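Local structure of Galactose/lactose metabolism regulatory protein GAL80 (Saccharomyces cerevisiae, 3BTV) at residues 145-157 against 391-405. The protein binds the transcriptional activator GAL4 and blocks its activation of the galactose and lactose metabolic genes when no inducing sugar is present. The protein carries 1 engineered substitution. Sequence-based numbering, arbitrary orientation.
Sequences RGVQTIISLQGRK and QFVMQGFDFEGFPTL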
loop_
_atom_site.group_PDB
_atom_site.type_symbol
_atom_site.label_atom_id
_atom_site.label_comp_id
_atom_site.label_asym_id
_atom_site.label_seq_id
_atom_site.Cartn_x
_atom_site.Cartn_y
_atom_site.Cartn_z
ATOM N N ARG B 145 10.844 2.146 -40.055
ATOM C CA ARG B 145 12.088 2.796 -40.447
ATOM C C ARG B 145 13.235 1.792 -40.400
ATOM O O ARG B 145 14.262 1.976 -41.048
ATOM C CB ARG B 145 12.392 3.991 -39.537
ATOM C CG ARG B 145 13.705 4.698 -39.859
ATOM C CD ARG B 145 13.785 5.065 -41.338
ATOM N NE ARG B 145 15.096 5.604 -41.693
ATOM C CZ ARG B 145 16.139 4.869 -42.067
ATOM N NH1 ARG B 145 16.035 3.550 -42.130
ATOM N NH2 ARG B 145 17.290 5.455 -42.378
ATOM N N GLY B 146 13.056 0.733 -39.616
ATOM C CA GLY B 146 14.018 -0.353 -39.577
ATOM C C GLY B 146 15.152 -0.208 -38.578
ATOM O O GLY B 146 15.890 -1.164 -38.339
ATOM N N VAL B 147 15.301 0.978 -37.990
ATOM C CA VAL B 147 16.394 1.230 -37.048
ATOM C C VAL B 147 16.169 0.524 -35.723
ATOM O O VAL B 147 15.030 0.288 -35.314
ATOM C CB VAL B 147 16.578 2.735 -36.769
ATOM C CG1 VAL B 147 17.066 3.456 -38.034
ATOM C CG2 VAL B 147 15.271 3.345 -36.274
ATOM N N GLN B 148 17.262 0.174 -35.055
ATOM C CA GLN B 148 17.163 -0.337 -33.698
ATOM C C GLN B 148 16.903 0.838 -32.775
ATOM O O GLN B 148 17.552 1.884 -32.894
ATOM C CB GLN B 148 18.445 -1.048 -33.277
ATOM C CG GLN B 148 18.456 -1.438 -31.812
ATOM C CD GLN B 148 17.486 -2.556 -31.501
ATOM O OE1 GLN B 148 16.512 -2.373 -30.765
ATOM N NE2 GLN B 148 17.745 -3.726 -32.068
ATOM N N THR B 149 15.955 0.670 -31.859
ATOM C CA THR B 149 15.582 1.757 -30.967
ATOM C C THR B 149 16.018 1.500 -29.528
ATOM O O THR B 149 16.120 0.354 -29.084
ATOM C CB THR B 149 14.062 2.025 -30.992
ATOM O OG1 THR B 149 13.374 0.973 -30.307
ATOM C CG2 THR B 149 13.545 2.127 -32.428
ATOM N N ILE B 150 16.283 2.584 -28.809
ATOM C CA ILE B 150 16.599 2.519 -27.389
ATOM C C ILE B 150 15.723 3.522 -26.643
ATOM O O ILE B 150 15.528 4.644 -27.111
ATOM C CB ILE B 150 18.088 2.846 -27.128
ATOM C CG1 ILE B 150 19.002 2.007 -28.026
ATOM C CG2 ILE B 150 18.455 2.635 -25.655
ATOM C CD1 ILE B 150 19.754 2.806 -29.111
ATOM N N ILE B 151 15.179 3.117 -25.500
ATOM C CA ILE B 151 14.493 4.054 -24.617
ATOM C C ILE B 151 15.331 4.212 -23.351
ATOM O O ILE B 151 15.887 3.238 -22.850
ATOM C CB ILE B 151 13.059 3.579 -24.239
ATOM C CG1 ILE B 151 12.294 4.675 -23.484
ATOM C CG2 ILE B 151 13.095 2.309 -23.398
ATOM C CD1 ILE B 151 11.815 5.830 -24.398
ATOM N N SER B 152 15.415 5.432 -22.833
ATOM C CA SER B 152 16.172 5.689 -21.615
ATOM C C SER B 152 15.441 5.243 -20.339
ATOM O O SER B 152 15.057 6.070 -19.508
ATOM C CB SER B 152 16.534 7.166 -21.509
ATOM O OG SER B 152 17.518 7.360 -20.509
ATOM N N LEU B 153 15.243 3.939 -20.190
ATOM C CA LEU B 153 14.776 3.382 -18.917
ATOM C C LEU B 153 16.027 2.904 -18.158
ATOM O O LEU B 153 16.183 1.721 -17.860
ATOM C CB LEU B 153 13.785 2.238 -19.148
ATOM C CG LEU B 153 12.400 2.658 -19.689
ATOM C CD1 LEU B 153 11.534 1.451 -20.043
ATOM C CD2 LEU B 153 11.655 3.538 -18.690
ATOM N N GLN B 154 16.914 3.852 -17.870
ATOM C CA GLN B 154 18.256 3.545 -17.384
ATOM C C GLN B 154 18.263 2.903 -16.007
ATOM O O GLN B 154 19.319 2.492 -15.515
ATOM C CB GLN B 154 19.130 4.801 -17.384
ATOM C CG GLN B 154 18.903 5.701 -16.191
ATOM C CD GLN B 154 17.598 6.454 -16.271
ATOM O OE1 GLN B 154 17.173 6.859 -17.351
ATOM N NE2 GLN B 154 16.955 6.646 -15.126
ATOM N N GLY B 155 17.085 2.816 -15.389
ATOM C CA GLY B 155 16.940 2.142 -14.111
ATOM C C GLY B 155 17.247 0.660 -14.260
ATOM O O GLY B 155 17.732 -0.002 -13.334
ATOM N N ARG B 156 16.952 0.128 -15.438
ATOM C CA ARG B 156 17.238 -1.269 -15.726
ATOM C C ARG B 156 18.746 -1.546 -15.702
ATOM O O ARG B 156 19.162 -2.704 -15.711
ATOM C CB ARG B 156 16.662 -1.660 -17.091
ATOM C CG ARG B 156 15.145 -1.590 -17.184
ATOM C CD ARG B 156 14.645 -2.049 -18.561
ATOM N NE ARG B 156 13.227 -2.399 -18.499
ATOM C CZ ARG B 156 12.657 -3.359 -19.218
ATOM N NH1 ARG B 156 13.386 -4.080 -20.056
ATOM N NH2 ARG B 156 11.363 -3.617 -19.080
ATOM N N LYS B 157 19.553 -0.483 -15.689
ATOM C CA LYS B 157 21.018 -0.597 -15.722
ATOM C C LYS B 157 21.661 -0.256 -14.383
ATOM O O LYS B 157 22.881 -0.239 -14.263
ATOM C CB LYS B 157 21.618 0.329 -16.792
ATOM C CG LYS B 157 21.399 -0.129 -18.219
ATOM C CD LYS B 157 21.899 -1.552 -18.458
ATOM C CE LYS B 157 21.344 -2.085 -19.776
ATOM N NZ LYS B 157 21.518 -3.553 -19.968
ATOM N N GLN B 391 19.937 -6.623 -34.329
ATOM C CA GLN B 391 18.681 -5.980 -33.992
ATOM C C GLN B 391 17.695 -6.896 -33.280
ATOM O O GLN B 391 17.470 -8.032 -33.694
ATOM C CB GLN B 391 18.044 -5.411 -35.255
ATOM C CG GLN B 391 16.917 -4.445 -34.998
ATOM C CD GLN B 391 16.809 -3.415 -36.094
ATOM O OE1 GLN B 391 17.674 -3.335 -36.975
ATOM N NE2 GLN B 391 15.752 -2.611 -36.047
ATOM N N PHE B 392 17.105 -6.377 -32.207
ATOM C CA PHE B 392 16.104 -7.101 -31.435
ATOM C C PHE B 392 14.943 -6.173 -31.118
ATOM O O PHE B 392 15.121 -4.958 -31.002
ATOM C CB PHE B 392 16.709 -7.670 -30.151
ATOM C CG PHE B 392 17.333 -6.631 -29.258
ATOM C CD1 PHE B 392 18.663 -6.276 -29.411
ATOM C CD2 PHE B 392 16.592 -6.017 -28.257
ATOM C CE1 PHE B 392 19.247 -5.323 -28.587
ATOM C CE2 PHE B 392 17.169 -5.060 -27.427
ATOM C CZ PHE B 392 18.498 -4.714 -27.595
ATOM N N VAL B 393 13.754 -6.754 -30.990
ATOM C CA VAL B 393 12.528 -5.988 -30.799
ATOM C C VAL B 393 12.440 -5.336 -29.420
ATOM O O VAL B 393 12.034 -4.184 -29.290
ATOM C CB VAL B 393 11.275 -6.871 -31.009
ATOM C CG1 VAL B 393 10.009 -6.066 -30.780
ATOM C CG2 VAL B 393 11.273 -7.462 -32.411
ATOM N N MET B 394 12.816 -6.080 -28.392
ATOM C CA MET B 394 12.658 -5.595 -27.028
ATOM C C MET B 394 13.579 -6.336 -26.079
ATOM O O MET B 394 13.930 -7.494 -26.311
ATOM C CB MET B 394 11.211 -5.781 -26.570
ATOM C CG MET B 394 10.748 -7.238 -26.553
ATOM S SD MET B 394 8.966 -7.390 -26.248
ATOM C CE MET B 394 8.893 -6.763 -24.570
ATOM N N GLN B 395 13.959 -5.673 -24.995
ATOM C CA GLN B 395 14.789 -6.322 -24.005
ATOM C C GLN B 395 13.932 -7.311 -23.228
ATOM O O GLN B 395 14.380 -8.403 -22.895
ATOM C CB GLN B 395 15.421 -5.308 -23.055
ATOM C CG GLN B 395 16.343 -5.961 -22.039
ATOM C CD GLN B 395 16.869 -4.985 -21.030
ATOM O OE1 GLN B 395 16.159 -4.075 -20.613
ATOM N NE2 GLN B 395 18.119 -5.178 -20.609
ATOM N N GLY B 396 12.686 -6.931 -22.971
ATOM C CA GLY B 396 11.814 -7.740 -22.149
ATOM C C GLY B 396 12.405 -7.881 -20.762
ATOM O O GLY B 396 12.791 -6.896 -20.142
ATOM N N PHE B 397 12.481 -9.114 -20.281
ATOM C CA PHE B 397 13.061 -9.390 -18.983
ATOM C C PHE B 397 14.508 -9.872 -19.079
ATOM O O PHE B 397 15.075 -10.341 -18.096
ATOM C CB PHE B 397 12.228 -10.426 -18.250
ATOM C CG PHE B 397 10.788 -10.051 -18.129
ATOM C CD1 PHE B 397 10.426 -8.754 -17.806
ATOM C CD2 PHE B 397 9.795 -10.994 -18.331
ATOM C CE1 PHE B 397 9.099 -8.401 -17.691
ATOM C CE2 PHE B 397 8.460 -10.650 -18.211
ATOM C CZ PHE B 397 8.113 -9.356 -17.892
ATOM N N ASP B 398 15.097 -9.766 -20.263
ATOM C CA ASP B 398 16.475 -10.205 -20.459
ATOM C C ASP B 398 17.470 -9.332 -19.716
ATOM O O ASP B 398 17.322 -8.113 -19.684
ATOM C CB ASP B 398 16.844 -10.168 -21.938
ATOM C CG ASP B 398 16.247 -11.315 -22.717
ATOM O OD1 ASP B 398 15.874 -12.329 -22.089
ATOM O OD2 ASP B 398 16.154 -11.196 -23.961
ATOM N N PHE B 399 18.498 -9.958 -19.147
ATOM C CA PHE B 399 19.623 -9.220 -18.572
ATOM C C PHE B 399 20.345 -8.482 -19.696
ATOM O O PHE B 399 20.849 -7.374 -19.510
ATOM C CB PHE B 399 20.616 -10.170 -17.882
ATOM C CG PHE B 399 20.189 -10.628 -16.515
ATOM C CD1 PHE B 399 19.667 -11.901 -16.328
ATOM C CD2 PHE B 399 20.340 -9.804 -15.415
ATOM C CE1 PHE B 399 19.279 -12.335 -15.075
ATOM C CE2 PHE B 399 19.949 -10.231 -14.152
ATOM C CZ PHE B 399 19.420 -11.495 -13.984
ATOM N N GLU B 400 20.357 -9.120 -20.866
ATOM C CA GLU B 400 21.085 -8.670 -22.053
ATOM C C GLU B 400 20.456 -7.491 -22.757
ATOM O O GLU B 400 19.250 -7.265 -22.674
ATOM C CB GLU B 400 21.158 -9.807 -23.077
ATOM C CG GLU B 400 22.257 -10.800 -22.821
ATOM C CD GLU B 400 22.457 -11.047 -21.346
ATOM O OE1 GLU B 400 23.584 -10.815 -20.862
ATOM O OE2 GLU B 400 21.483 -11.448 -20.670
ATOM N N GLY B 401 21.290 -6.770 -23.494
ATOM C CA GLY B 401 20.821 -5.721 -24.369
ATOM C C GLY B 401 20.457 -4.481 -23.593
ATOM O O GLY B 401 21.159 -4.070 -22.673
ATOM N N PHE B 402 19.329 -3.902 -23.958
ATOM C CA PHE B 402 18.902 -2.628 -23.419
ATOM C C PHE B 402 17.463 -2.459 -23.870
ATOM O O PHE B 402 17.063 -3.041 -24.885
ATOM C CB PHE B 402 19.761 -1.513 -24.006
ATOM C CG PHE B 402 19.941 -1.615 -25.495
ATOM C CD1 PHE B 402 21.097 -2.160 -26.029
ATOM C CD2 PHE B 402 18.943 -1.188 -26.363
ATOM C CE1 PHE B 402 21.258 -2.261 -27.401
ATOM C CE2 PHE B 402 19.104 -1.284 -27.732
ATOM C CZ PHE B 402 20.263 -1.819 -28.249
ATOM N N PRO B 403 16.683 -1.661 -23.127
ATOM C CA PRO B 403 15.261 -1.497 -23.431
ATOM C C PRO B 403 15.089 -0.668 -24.691
ATOM O O PRO B 403 15.878 0.239 -24.959
ATOM C CB PRO B 403 14.719 -0.711 -22.227
ATOM C CG PRO B 403 15.902 -0.300 -21.422
ATOM C CD PRO B 403 17.147 -0.699 -22.114
ATOM N N THR B 404 14.043 -0.977 -25.444
ATOM C CA THR B 404 13.798 -0.351 -26.725
ATOM C C THR B 404 12.490 0.416 -26.675
ATOM O O THR B 404 11.805 0.436 -25.656
ATOM C CB THR B 404 13.653 -1.419 -27.813
ATOM O OG1 THR B 404 12.411 -2.113 -27.623
ATOM C CG2 THR B 404 14.789 -2.415 -27.721
ATOM N N LEU B 405 12.128 1.025 -27.796
ATOM C CA LEU B 405 10.849 1.716 -27.897
ATOM C C LEU B 405 9.650 0.776 -27.682
ATOM O O LEU B 405 8.564 1.223 -27.311
ATOM C CB LEU B 405 10.744 2.449 -29.237
ATOM C CG LEU B 405 11.069 3.948 -29.210
ATOM C CD1 LEU B 405 12.196 4.291 -28.230
ATOM C CD2 LEU B 405 11.390 4.449 -30.609
HETATM O O HOH W 1 19.551 -4.622 -18.083
#
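Arg156 and Lys157, neighbours in a short 3-10 turn, both reach into the irregular loop 391-405 and hold it through one side-chain amide oxygen and two backbone carbonyls, one of them weakly. Arg156 NH1 gives a fairly straight bond to Gln395 OE1 (2.8 Å), which lies within 3° of the guanidinium plane, and a weak, bent one to Gly396 O. Its chain, extended from CG to NE, runs alongside Pro403, with CD 3.6 Å from Pro403 CG, while NE forms a salt bridge with Asp219 of helix 209-225. A leucine in place of Arg156 would probably leave Asp219 without its charged mate and Gln395 OE1 without this donor, the amide then being held from its NE2 side. Lys157 NZ bonds Gly401 O at 2.8 Å; a water joins this amine to Gln395 NE2 and Arg156 O. Gln395 NE2 also bonds Glu400 O, spanning the loop from Gln395 to Glu400.

Further along, the loop runs beside strand 148-152. Ile151 N donates to Pro403 O (3.0 Å), and Leu405 N donates to Thr149 OG1 (2.8 Å), a chi1 of 73° turning that hydroxyl to the start of helix 405-424. Phe402 is met by Ile150 CG1, 3.3 Å from its CE2, while Phe392 CZ lies over the centre of one ring face. At the far end Gln391 NE2 bonds Gly146 O (2.7 Å).

Strand 148-152 is the last of the parallel Rossmann sheet, hydrogen-bonded on one side to strand 121-125; the loop borders it and leads through the N-cap Thr404 into helix 405-424, whose Ala408 and Leu411 touch Ile151 and Leu153.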